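Local coordinates for protein hydrogenase (NiFe) small subunit HydA (Allochromatium vinosum, PDB 3MYR) that probably relays electrons from hydrogen oxidation along its three iron-sulfur clusters, as the small subunit of a heterodimeric [NiFe] hydrogenase, at residues 7-12 with 98-103; 16-21 with 40-45; 183-188 with 192-197. All coordinates share one frame; numbering follows the deposited sequence.

Contact 1. Residues 7-12 with 98-103; sequences IWLSFQ and METVEH
Ile7 and Leu9 lie on strand 5-10, and Thr100 lies on helix 93-101; the backbones come nearest at Ile7 and Thr100, whose CA atoms are 8.5 Å apart. That spacing is too wide for the main chains to bond, and only side chains bridge it. The parallel strands and covering helices are those of the flavodoxin-like domain of the hydrogenase small subunit. Alternation along the strand turns Ile7 and Leu9 to this helix, whereas Trp8 between them serves the other face of the sheet.

Thr100 reaches toward the strand and meets both residues tip to tip. Its CG2 methyl lies 4.1 Å from Ile7 CG2. Leu9 brings a single methyl: CD1 is 3.9 Å from Thr100 CB and 3.9 Å from Thr100 CG2. An extended leucine, with chi2 at 176°, carries CD1 far enough to span the interval between strand and helix. Threonine suits the helical position because its two branches do different work. CG2 faces the aliphatic side chains, and OG1 is bonded back to the carbonyl oxygen of Ile96, one turn earlier in the same helix.

Helix 50-63 borders the site, with Met61 against Ile7 and Arg57 against Thr100. Every touching residue is buried, and the area shared by the two segments is a modest 132 Å². Since the hydroxyl is satisfied within its own helix, what passes between strand and helix here is van der Waals contact between methyl groups and the Thr100 CB, which is likely to set spacing more than direction.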
loop_
_atom_site.group_PDB
_atom_site.type_symbol
_atom_site.label_atom_id
_atom_site.label_comp_id
_atom_site.label_asym_id
_atom_site.label_seq_id
_atom_site.Cartn_x
_atom_site.Cartn_y
_atom_site.Cartn_z
ATOM N N ILE A 7 2.127 14.316 -16.409
ATOM C CA ILE A 7 1.375 14.619 -15.229
ATOM C C ILE A 7 0.587 13.359 -14.832
ATOM O O ILE A 7 -0.168 12.811 -15.663
ATOM C CB ILE A 7 0.379 15.735 -15.472
ATOM C CG1 ILE A 7 1.176 17.064 -15.673
ATOM C CG2 ILE A 7 -0.502 15.944 -14.154
ATOM C CD1 ILE A 7 0.263 18.243 -16.117
ATOM N N TRP A 8 0.803 12.894 -13.593
ATOM C CA TRP A 8 0.206 11.667 -13.091
ATOM C C TRP A 8 -0.944 12.062 -12.160
ATOM O O TRP A 8 -0.700 12.688 -11.101
ATOM C CB TRP A 8 1.254 10.815 -12.357
ATOM C CG TRP A 8 0.704 9.448 -12.044
ATOM C CD1 TRP A 8 -0.283 9.145 -11.114
ATOM C CD2 TRP A 8 1.091 8.196 -12.628
ATOM N NE1 TRP A 8 -0.463 7.781 -11.043
ATOM C CE2 TRP A 8 0.343 7.182 -11.981
ATOM C CE3 TRP A 8 2.065 7.814 -13.591
ATOM C CZ2 TRP A 8 0.529 5.819 -12.264
ATOM C CZ3 TRP A 8 2.168 6.488 -13.925
ATOM C CH2 TRP A 8 1.421 5.498 -13.232
ATOM N N LEU A 9 -2.190 11.759 -12.547
ATOM C CA LEU A 9 -3.349 12.082 -11.671
ATOM C C LEU A 9 -3.771 10.832 -10.966
ATOM O O LEU A 9 -3.986 9.770 -11.621
ATOM C CB LEU A 9 -4.532 12.605 -12.506
ATOM C CG LEU A 9 -4.241 13.858 -13.376
ATOM C CD1 LEU A 9 -5.447 14.240 -14.249
ATOM C CD2 LEU A 9 -3.861 14.943 -12.382
ATOM N N SER A 10 -3.937 10.911 -9.649
ATOM C CA SER A 10 -4.357 9.735 -8.849
ATOM C C SER A 10 -5.747 10.002 -8.290
ATOM O O SER A 10 -5.919 10.957 -7.530
ATOM C CB SER A 10 -3.358 9.551 -7.671
ATOM O OG SER A 10 -2.089 9.304 -8.217
ATOM N N PHE A 11 -6.748 9.212 -8.652
ATOM C CA PHE A 11 -8.124 9.582 -8.230
ATOM C C PHE A 11 -8.693 8.503 -7.271
ATOM O O PHE A 11 -8.106 8.285 -6.178
ATOM C CB PHE A 11 -8.963 9.792 -9.517
ATOM C CG PHE A 11 -8.570 11.056 -10.307
ATOM C CD1 PHE A 11 -8.314 12.258 -9.642
ATOM C CD2 PHE A 11 -8.541 11.057 -11.696
ATOM C CE1 PHE A 11 -8.097 13.463 -10.345
ATOM C CE2 PHE A 11 -8.274 12.244 -12.418
ATOM C CZ PHE A 11 -8.047 13.450 -11.743
ATOM N N GLN A 12 -9.634 7.662 -7.716
ATOM C CA GLN A 12 -10.098 6.594 -6.795
ATOM C C GLN A 12 -9.253 5.346 -7.032
ATOM O O GLN A 12 -9.726 4.330 -7.630
ATOM C CB GLN A 12 -11.578 6.262 -7.006
ATOM C CG GLN A 12 -12.524 7.456 -6.734
ATOM C CD GLN A 12 -13.935 6.993 -7.011
ATOM O OE1 GLN A 12 -14.284 6.771 -8.164
ATOM N NE2 GLN A 12 -14.766 6.848 -5.956
ATOM N N MET A 98 -10.964 17.119 -16.025
ATOM C CA MET A 98 -11.364 17.807 -17.235
ATOM C C MET A 98 -10.411 18.957 -17.464
ATOM O O MET A 98 -10.001 19.194 -18.593
ATOM C CB MET A 98 -12.849 18.300 -17.201
ATOM C CG MET A 98 -13.886 17.105 -17.106
ATOM S SD MET A 98 -13.491 15.711 -18.189
ATOM C CE MET A 98 -13.981 16.482 -19.763
ATOM N N GLU A 99 -10.004 19.649 -16.394
ATOM C CA GLU A 99 -9.117 20.807 -16.586
ATOM C C GLU A 99 -7.666 20.338 -17.000
ATOM O O GLU A 99 -7.046 20.963 -17.837
ATOM C CB GLU A 99 -9.130 21.663 -15.320
ATOM C CG GLU A 99 -7.800 22.316 -14.974
ATOM C CD GLU A 99 -7.720 22.859 -13.513
ATOM O OE1 GLU A 99 -8.469 23.825 -13.217
ATOM O OE2 GLU A 99 -6.923 22.333 -12.677
ATOM N N THR A 100 -7.173 19.203 -16.497
ATOM C CA THR A 100 -5.829 18.793 -16.803
ATOM C C THR A 100 -5.733 18.142 -18.200
ATOM O O THR A 100 -4.753 18.358 -18.925
ATOM C CB THR A 100 -5.365 17.790 -15.757
ATOM O OG1 THR A 100 -5.569 18.379 -14.470
ATOM C CG2 THR A 100 -3.918 17.469 -15.907
ATOM N N VAL A 101 -6.757 17.404 -18.626
ATOM C CA VAL A 101 -6.676 16.765 -19.949
ATOM C C VAL A 101 -6.949 17.790 -21.066
ATOM O O VAL A 101 -6.618 17.527 -22.199
ATOM C CB VAL A 101 -7.592 15.522 -20.140
ATOM C CG1 VAL A 101 -7.365 14.495 -19.018
ATOM C CG2 VAL A 101 -9.072 15.936 -20.202
ATOM N N GLU A 102 -7.548 18.934 -20.770
ATOM C CA GLU A 102 -7.980 19.843 -21.853
ATOM C C GLU A 102 -6.862 20.148 -22.878
ATOM O O GLU A 102 -7.070 20.044 -24.056
ATOM C CB GLU A 102 -8.533 21.172 -21.333
ATOM C CG GLU A 102 -9.182 21.946 -22.516
ATOM C CD GLU A 102 -9.825 23.235 -22.098
ATOM O OE1 GLU A 102 -10.589 23.782 -22.930
ATOM O OE2 GLU A 102 -9.565 23.718 -20.959
ATOM N N HIS A 103 -5.649 20.365 -22.417
ATOM C CA HIS A 103 -4.538 20.651 -23.339
ATOM C C HIS A 103 -3.459 19.594 -23.386
ATOM O O HIS A 103 -2.345 19.901 -23.810
ATOM C CB HIS A 103 -3.936 22.015 -22.940
ATOM C CG HIS A 103 -4.920 23.150 -23.093
ATOM N ND1 HIS A 103 -5.493 23.475 -24.319
ATOM C CD2 HIS A 103 -5.524 23.942 -22.169
ATOM C CE1 HIS A 103 -6.368 24.456 -24.146
ATOM N NE2 HIS A 103 -6.383 24.778 -22.856
#

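Contact 2. Residues 16-21 with 40-45; sequences GCTESL and DYHHTL. With SF4 (iron/sulfur cluster), chain I.
Thr18 lays its hydroxyl and methyl against the NE2-CE1 end of the His42 imidazole, joining helix 16-23 to the loop that follows strand 38-41. In this flavodoxin-like domain the helix belongs to the crossover between parallel strands 5-10 and 38-41, and its first turn carries Cys17 of a Cys-X-X-Cys motif begun by Cys14.

The two side chains approach from opposite directions. Thr18 OG1 sits at the edge of the ring, in its plane, and is hydrogen-bonded to His42 NE2 at 2.9 Å; either atom could be the donor. The methyl adds a nonpolar touch, CG2 lying 3.6 Å from the same NE2 of His42. Threonine suits this buried place because one short branch supplies the polar bond while the other packs beside it, Thr18 CG2 lying 4.0 Å from Thr44 OG1. His42 holds CG anti to its main-chain nitrogen (chi1 -169°), which directs the ring across to the helix. Its flat surface stacks with Trp8 of strand 5-10. Replacing His42 by an alanine would probably leave Thr18 OG1 and the amide of Thr44 without their mates and open a gap beside the Trp8 indole.

Cys17, one residue before Thr18, points about a quarter turn round the helix, where its SG binds iron FE2 of the [4Fe-4S] cluster at 2.3 Å. Gly16 has no beta carbon to collide with the cluster, and its CA comes within 3.8 Å of the sulfide S3. The threonine-histidine bond thus joins the cluster-bearing turn to the loop after strand 38-41. The opposite nitrogen of the ring is used as well: Thr44 N donates to His42 ND1 at 3.0 Å, 7° out of the imidazole plane, with an N-H...N angle of 148°.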
loop_
_atom_site.group_PDB
_atom_site.type_symbol
_atom_site.label_atom_id
_atom_site.label_comp_id
_atom_site.label_asym_id
_atom_site.label_seq_id
_atom_site.Cartn_x
_atom_site.Cartn_y
_atom_site.Cartn_z
ATOM N N GLY A 16 -1.855 0.581 -6.338
ATOM C CA GLY A 16 -1.283 -0.561 -7.072
ATOM C C GLY A 16 -0.653 -0.237 -8.410
ATOM O O GLY A 16 0.401 -0.836 -8.775
ATOM N N CYS A 17 -1.245 0.702 -9.155
ATOM C CA CYS A 17 -0.713 0.971 -10.477
ATOM C C CYS A 17 0.598 1.715 -10.388
ATOM O O CYS A 17 1.510 1.482 -11.188
ATOM C CB CYS A 17 -1.771 1.708 -11.380
ATOM S SG CYS A 17 -3.255 0.663 -11.666
ATOM N N THR A 18 0.716 2.657 -9.439
ATOM C CA THR A 18 2.007 3.300 -9.245
ATOM C C THR A 18 3.069 2.313 -8.725
ATOM O O THR A 18 4.209 2.325 -9.174
ATOM C CB THR A 18 1.849 4.526 -8.220
ATOM O OG1 THR A 18 1.235 5.585 -8.963
ATOM C CG2 THR A 18 3.242 4.960 -7.676
ATOM N N GLU A 19 2.670 1.415 -7.803
ATOM C CA GLU A 19 3.639 0.453 -7.286
ATOM C C GLU A 19 4.099 -0.372 -8.459
ATOM O O GLU A 19 5.264 -0.677 -8.553
ATOM C CB GLU A 19 3.061 -0.484 -6.197
ATOM C CG GLU A 19 2.812 0.302 -4.916
ATOM C CD GLU A 19 4.068 0.474 -4.047
ATOM O OE1 GLU A 19 3.915 1.126 -2.998
ATOM O OE2 GLU A 19 5.173 -0.075 -4.305
ATOM N N SER A 20 3.164 -0.772 -9.317
ATOM C CA SER A 20 3.520 -1.628 -10.448
ATOM C C SER A 20 4.600 -0.907 -11.300
ATOM O O SER A 20 5.647 -1.467 -11.662
ATOM C CB SER A 20 2.287 -1.908 -11.326
ATOM O OG SER A 20 2.673 -2.762 -12.375
ATOM N N LEU A 21 4.337 0.347 -11.635
ATOM C CA LEU A 21 5.302 1.170 -12.387
ATOM C C LEU A 21 6.703 1.130 -11.750
ATOM O O LEU A 21 7.700 1.059 -12.456
ATOM C CB LEU A 21 4.826 2.644 -12.405
ATOM C CG LEU A 21 5.802 3.694 -12.989
ATOM C CD1 LEU A 21 6.133 3.490 -14.472
ATOM C CD2 LEU A 21 5.273 5.149 -12.710
ATOM N N ASP A 40 6.217 15.623 -13.716
ATOM C CA ASP A 40 6.099 16.933 -13.078
ATOM C C ASP A 40 5.131 16.983 -11.905
ATOM O O ASP A 40 5.139 17.937 -11.122
ATOM C CB ASP A 40 5.698 17.948 -14.119
ATOM C CG ASP A 40 6.824 18.209 -15.145
ATOM O OD1 ASP A 40 6.515 18.577 -16.307
ATOM O OD2 ASP A 40 8.038 18.053 -14.810
ATOM N N TYR A 41 4.342 15.922 -11.754
ATOM C CA TYR A 41 3.397 15.842 -10.663
ATOM C C TYR A 41 3.035 14.390 -10.423
ATOM O O TYR A 41 2.692 13.657 -11.371
ATOM C CB TYR A 41 2.158 16.630 -11.058
ATOM C CG TYR A 41 1.074 16.704 -10.032
ATOM C CD1 TYR A 41 1.090 17.682 -9.001
ATOM C CD2 TYR A 41 0.007 15.806 -10.076
ATOM C CE1 TYR A 41 0.061 17.768 -8.124
ATOM C CE2 TYR A 41 -1.081 15.911 -9.191
ATOM C CZ TYR A 41 -1.051 16.884 -8.235
ATOM O OH TYR A 41 -2.123 16.949 -7.365
ATOM N N HIS A 42 3.141 13.962 -9.177
ATOM C CA HIS A 42 2.867 12.578 -8.804
ATOM C C HIS A 42 2.840 12.550 -7.295
ATOM O O HIS A 42 3.867 12.772 -6.675
ATOM C CB HIS A 42 3.903 11.591 -9.269
ATOM C CG HIS A 42 3.436 10.171 -9.102
ATOM N ND1 HIS A 42 2.829 9.728 -7.933
ATOM C CD2 HIS A 42 3.297 9.164 -10.005
ATOM C CE1 HIS A 42 2.386 8.491 -8.119
ATOM N NE2 HIS A 42 2.648 8.131 -9.369
ATOM N N HIS A 43 1.649 12.412 -6.739
ATOM C CA HIS A 43 1.372 12.485 -5.280
ATOM C C HIS A 43 2.230 11.584 -4.460
ATOM O O HIS A 43 2.566 11.932 -3.329
ATOM C CB HIS A 43 -0.069 12.052 -4.917
ATOM C CG HIS A 43 -1.102 13.113 -5.117
ATOM N ND1 HIS A 43 -2.407 12.971 -4.673
ATOM C CD2 HIS A 43 -1.047 14.318 -5.751
ATOM C CE1 HIS A 43 -3.114 14.038 -5.024
ATOM N NE2 HIS A 43 -2.314 14.866 -5.686
ATOM N N THR A 44 2.519 10.401 -4.978
ATOM C CA THR A 44 3.245 9.420 -4.176
ATOM C C THR A 44 4.674 9.857 -3.892
ATOM O O THR A 44 5.249 9.477 -2.867
ATOM C CB THR A 44 3.224 8.007 -4.824
ATOM O OG1 THR A 44 1.868 7.650 -5.082
ATOM C CG2 THR A 44 3.821 6.954 -3.868
ATOM N N LEU A 45 5.239 10.633 -4.819
ATOM C CA LEU A 45 6.685 10.921 -4.829
ATOM C C LEU A 45 7.104 12.386 -4.617
ATOM O O LEU A 45 8.263 12.634 -4.349
ATOM C CB LEU A 45 7.332 10.424 -6.118
ATOM C CG LEU A 45 7.258 8.886 -6.301
ATOM C CD1 LEU A 45 7.778 8.569 -7.683
ATOM C CD2 LEU A 45 8.107 8.148 -5.262
HETATM FE FE1 SF4 I . -6.435 -2.397 -9.458
HETATM FE FE2 SF4 I . -4.890 -0.234 -10.310
HETATM FE FE3 SF4 I . -7.656 0.057 -9.816
HETATM FE FE4 SF4 I . -5.541 -0.483 -7.774
HETATM S S1 SF4 I . -5.947 1.514 -9.099
HETATM S S2 SF4 I . -7.660 -1.203 -7.950
HETATM S S3 SF4 I . -4.318 -2.027 -8.921
HETATM S S4 SF4 I . -6.705 -1.256 -11.388
#

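Contact 3. Residues 183-188 with 192-197; sequences SIHDRC and PFYDKG. With SF4 (iron/sulfur cluster), chain J.
His185 presents the edge of its imidazole to the face of Tyr194, and the neighbouring [4Fe-4S] cluster takes the same ring as a ligand. Beginning at the backbone, His185 CB passes 3.8 Å from the sulfide S2. With chi1 at 180° the side chain extends away from its own nitrogen, and CG carries the ring in beside the iron FE4. ND1 binds that FE4 at 2.0 Å. Beyond it, CE1 stands over the centre of the phenol ring, 3.8 Å from Tyr194 CG. NE2, the far nitrogen, is 4.0 Å from Tyr194 CE2. The pair is a T-shaped stack: the planes meet at 89° and the ring centroids are 4.7 Å apart.

Tyrosine fits here because its broad face can back a ligand ring without competing for the metal, and it also borders the cluster directly, Tyr194 CB lying 3.8 Å from the sulfide S3. Farther along the loop, Cys188 SG binds FE1 at 2.3 Å, and its sulfur also caps a backbone nitrogen just beyond the loop segment, in the turn leading into helix 191-195. A proline in the first turn, Pro192, adds little beyond a loose touch on the Cys188 carbonyl.

Arg191 of the helix bridges to Asp186 of the loop and, within the helix, to Asp195; Cys213 and Cys219 complete the cluster's ligands. One histidine among three cysteines is the known signature of the distal cluster in [NiFe] hydrogenases. Iron at ND1 would probably polarise the ring and make its CE1-H a better match for the electron-rich phenol face, and the stack in turn is likely, with the metal bond, to hold the ring's turn about CB-CG.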
loop_
_atom_site.group_PDB
_atom_site.type_symbol
_atom_site.label_atom_id
_atom_site.label_comp_id
_atom_site.label_asym_id
_atom_site.label_seq_id
_atom_site.Cartn_x
_atom_site.Cartn_y
_atom_site.Cartn_z
ATOM N N SER A 183 -5.547 -13.550 -25.953
ATOM C CA SER A 183 -6.149 -13.913 -24.694
ATOM C C SER A 183 -5.125 -14.699 -23.914
ATOM O O SER A 183 -4.237 -15.357 -24.487
ATOM C CB SER A 183 -7.419 -14.785 -24.885
ATOM O OG SER A 183 -7.060 -16.072 -25.357
ATOM N N ILE A 184 -5.281 -14.684 -22.604
ATOM C CA ILE A 184 -4.510 -15.561 -21.714
ATOM C C ILE A 184 -4.631 -17.044 -22.169
ATOM O O ILE A 184 -3.611 -17.793 -22.294
ATOM C CB ILE A 184 -5.039 -15.430 -20.268
ATOM C CG1 ILE A 184 -4.849 -13.985 -19.670
ATOM C CG2 ILE A 184 -4.449 -16.498 -19.299
ATOM C CD1 ILE A 184 -3.376 -13.569 -19.469
ATOM N N HIS A 185 -5.874 -17.473 -22.370
ATOM C CA HIS A 185 -6.144 -18.854 -22.674
ATOM C C HIS A 185 -5.524 -19.266 -24.041
ATOM O O HIS A 185 -5.153 -20.407 -24.226
ATOM C CB HIS A 185 -7.663 -18.997 -22.569
ATOM C CG HIS A 185 -8.204 -20.348 -22.851
ATOM N ND1 HIS A 185 -8.118 -21.407 -21.930
ATOM C CD2 HIS A 185 -8.955 -20.792 -23.909
ATOM C CE1 HIS A 185 -8.797 -22.428 -22.431
ATOM N NE2 HIS A 185 -9.381 -22.055 -23.577
ATOM N N ASP A 186 -5.301 -18.325 -24.983
ATOM C CA ASP A 186 -4.674 -18.735 -26.243
ATOM C C ASP A 186 -3.147 -18.781 -26.139
ATOM O O ASP A 186 -2.501 -19.073 -27.123
ATOM C CB ASP A 186 -5.048 -17.776 -27.394
ATOM C CG ASP A 186 -6.442 -18.098 -27.980
ATOM O OD1 ASP A 186 -7.036 -19.183 -27.700
ATOM O OD2 ASP A 186 -6.997 -17.229 -28.650
ATOM N N ARG A 187 -2.577 -18.470 -24.961
ATOM C CA ARG A 187 -1.132 -18.531 -24.790
ATOM C C ARG A 187 -0.710 -19.404 -23.598
ATOM O O ARG A 187 0.453 -19.701 -23.457
ATOM C CB ARG A 187 -0.555 -17.096 -24.591
ATOM C CG ARG A 187 -0.801 -16.148 -25.813
ATOM C CD ARG A 187 -0.058 -16.733 -27.033
ATOM N NE ARG A 187 0.316 -15.709 -28.036
ATOM C CZ ARG A 187 0.792 -15.994 -29.244
ATOM N NH1 ARG A 187 0.943 -17.277 -29.638
ATOM N NH2 ARG A 187 1.154 -15.016 -30.038
ATOM N N CYS A 188 -1.660 -19.752 -22.746
ATOM C CA CYS A 188 -1.442 -20.377 -21.456
ATOM C C CYS A 188 -0.757 -21.745 -21.558
ATOM O O CYS A 188 -1.155 -22.625 -22.356
ATOM C CB CYS A 188 -2.811 -20.517 -20.741
ATOM S SG CYS A 188 -2.623 -21.337 -19.104
ATOM N N PRO A 192 -2.794 -26.892 -23.429
ATOM C CA PRO A 192 -2.962 -28.219 -24.046
ATOM C C PRO A 192 -3.555 -29.246 -23.085
ATOM O O PRO A 192 -4.167 -30.226 -23.538
ATOM C CB PRO A 192 -1.557 -28.637 -24.410
ATOM C CG PRO A 192 -0.874 -27.243 -24.717
ATOM C CD PRO A 192 -1.415 -26.373 -23.590
ATOM N N PHE A 193 -3.414 -28.994 -21.783
ATOM C CA PHE A 193 -4.076 -29.818 -20.754
ATOM C C PHE A 193 -5.605 -29.653 -20.698
ATOM O O PHE A 193 -6.379 -30.656 -20.644
ATOM C CB PHE A 193 -3.375 -29.587 -19.419
ATOM C CG PHE A 193 -2.035 -30.206 -19.408
ATOM C CD1 PHE A 193 -1.004 -29.671 -20.169
ATOM C CD2 PHE A 193 -1.818 -31.370 -18.772
ATOM C CE1 PHE A 193 0.258 -30.293 -20.204
ATOM C CE2 PHE A 193 -0.545 -31.982 -18.779
ATOM C CZ PHE A 193 0.461 -31.490 -19.531
ATOM N N TYR A 194 -6.026 -28.386 -20.802
ATOM C CA TYR A 194 -7.426 -28.025 -21.013
ATOM C C TYR A 194 -8.022 -28.812 -22.197
ATOM O O TYR A 194 -9.071 -29.437 -22.049
ATOM C CB TYR A 194 -7.503 -26.513 -21.299
ATOM C CG TYR A 194 -8.907 -26.128 -21.741
ATOM C CD1 TYR A 194 -9.856 -25.685 -20.787
ATOM C CD2 TYR A 194 -9.285 -26.168 -23.102
ATOM C CE1 TYR A 194 -11.178 -25.323 -21.183
ATOM C CE2 TYR A 194 -10.625 -25.806 -23.515
ATOM C CZ TYR A 194 -11.536 -25.352 -22.515
ATOM O OH TYR A 194 -12.839 -24.982 -22.802
ATOM N N ASP A 195 -7.291 -28.880 -23.343
ATOM C CA ASP A 195 -7.815 -29.476 -24.523
ATOM C C ASP A 195 -7.832 -31.012 -24.399
ATOM O O ASP A 195 -8.551 -31.636 -25.074
ATOM C CB ASP A 195 -7.002 -29.113 -25.731
ATOM C CG ASP A 195 -7.129 -27.613 -26.104
ATOM O OD1 ASP A 195 -8.197 -26.987 -25.941
ATOM O OD2 ASP A 195 -6.116 -27.075 -26.562
ATOM N N LYS A 196 -7.013 -31.590 -23.531
ATOM C CA LYS A 196 -7.012 -33.030 -23.285
ATOM C C LYS A 196 -8.014 -33.407 -22.197
ATOM O O LYS A 196 -8.114 -34.599 -21.823
ATOM C CB LYS A 196 -5.616 -33.453 -22.786
ATOM C CG LYS A 196 -4.578 -33.492 -23.919
ATOM C CD LYS A 196 -3.321 -34.147 -23.411
ATOM C CE LYS A 196 -2.272 -33.161 -22.894
ATOM N NZ LYS A 196 -0.932 -33.861 -22.854
ATOM N N GLY A 197 -8.645 -32.423 -21.567
ATOM C CA GLY A 197 -9.623 -32.755 -20.486
ATOM C C GLY A 197 -8.909 -33.046 -19.139
ATOM O O GLY A 197 -9.428 -33.784 -18.312
HETATM FE FE1 SF4 J . -4.862 -21.731 -18.773
HETATM FE FE2 SF4 J . -6.950 -23.500 -18.247
HETATM FE FE3 SF4 J . -7.099 -20.881 -17.468
HETATM FE FE4 SF4 J . -7.250 -21.557 -20.112
HETATM S S1 SF4 J . -8.716 -22.087 -18.458
HETATM S S2 SF4 J . -6.111 -19.822 -19.239
HETATM S S3 SF4 J . -5.741 -23.297 -20.187
HETATM S S4 SF4 J . -5.595 -22.457 -16.721
#

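Contacts 1 and 2 share the flavodoxin-like sheet and touch each other through Trp8 of 7-12, which packs against Thr18 and Leu21 and whose amide probably bonds to the Tyr41 carbonyl. Strand 5-10 is thus covered by contact 1 on one face and by contact 2 on the other. Both are buried, but the first is aliphatic and the second centres on a hydrogen bond where the cluster-bearing helix meets a loop. Contact 3, centred about 35 Å from the centre of contact 2, belongs to the C-terminal region and is only partly buried; there, with little regular structure, metal ligation and an aromatic pair take the place of sheet-and-helix packing. Contacts 2 and 3 each hold a different [4Fe-4S] cluster.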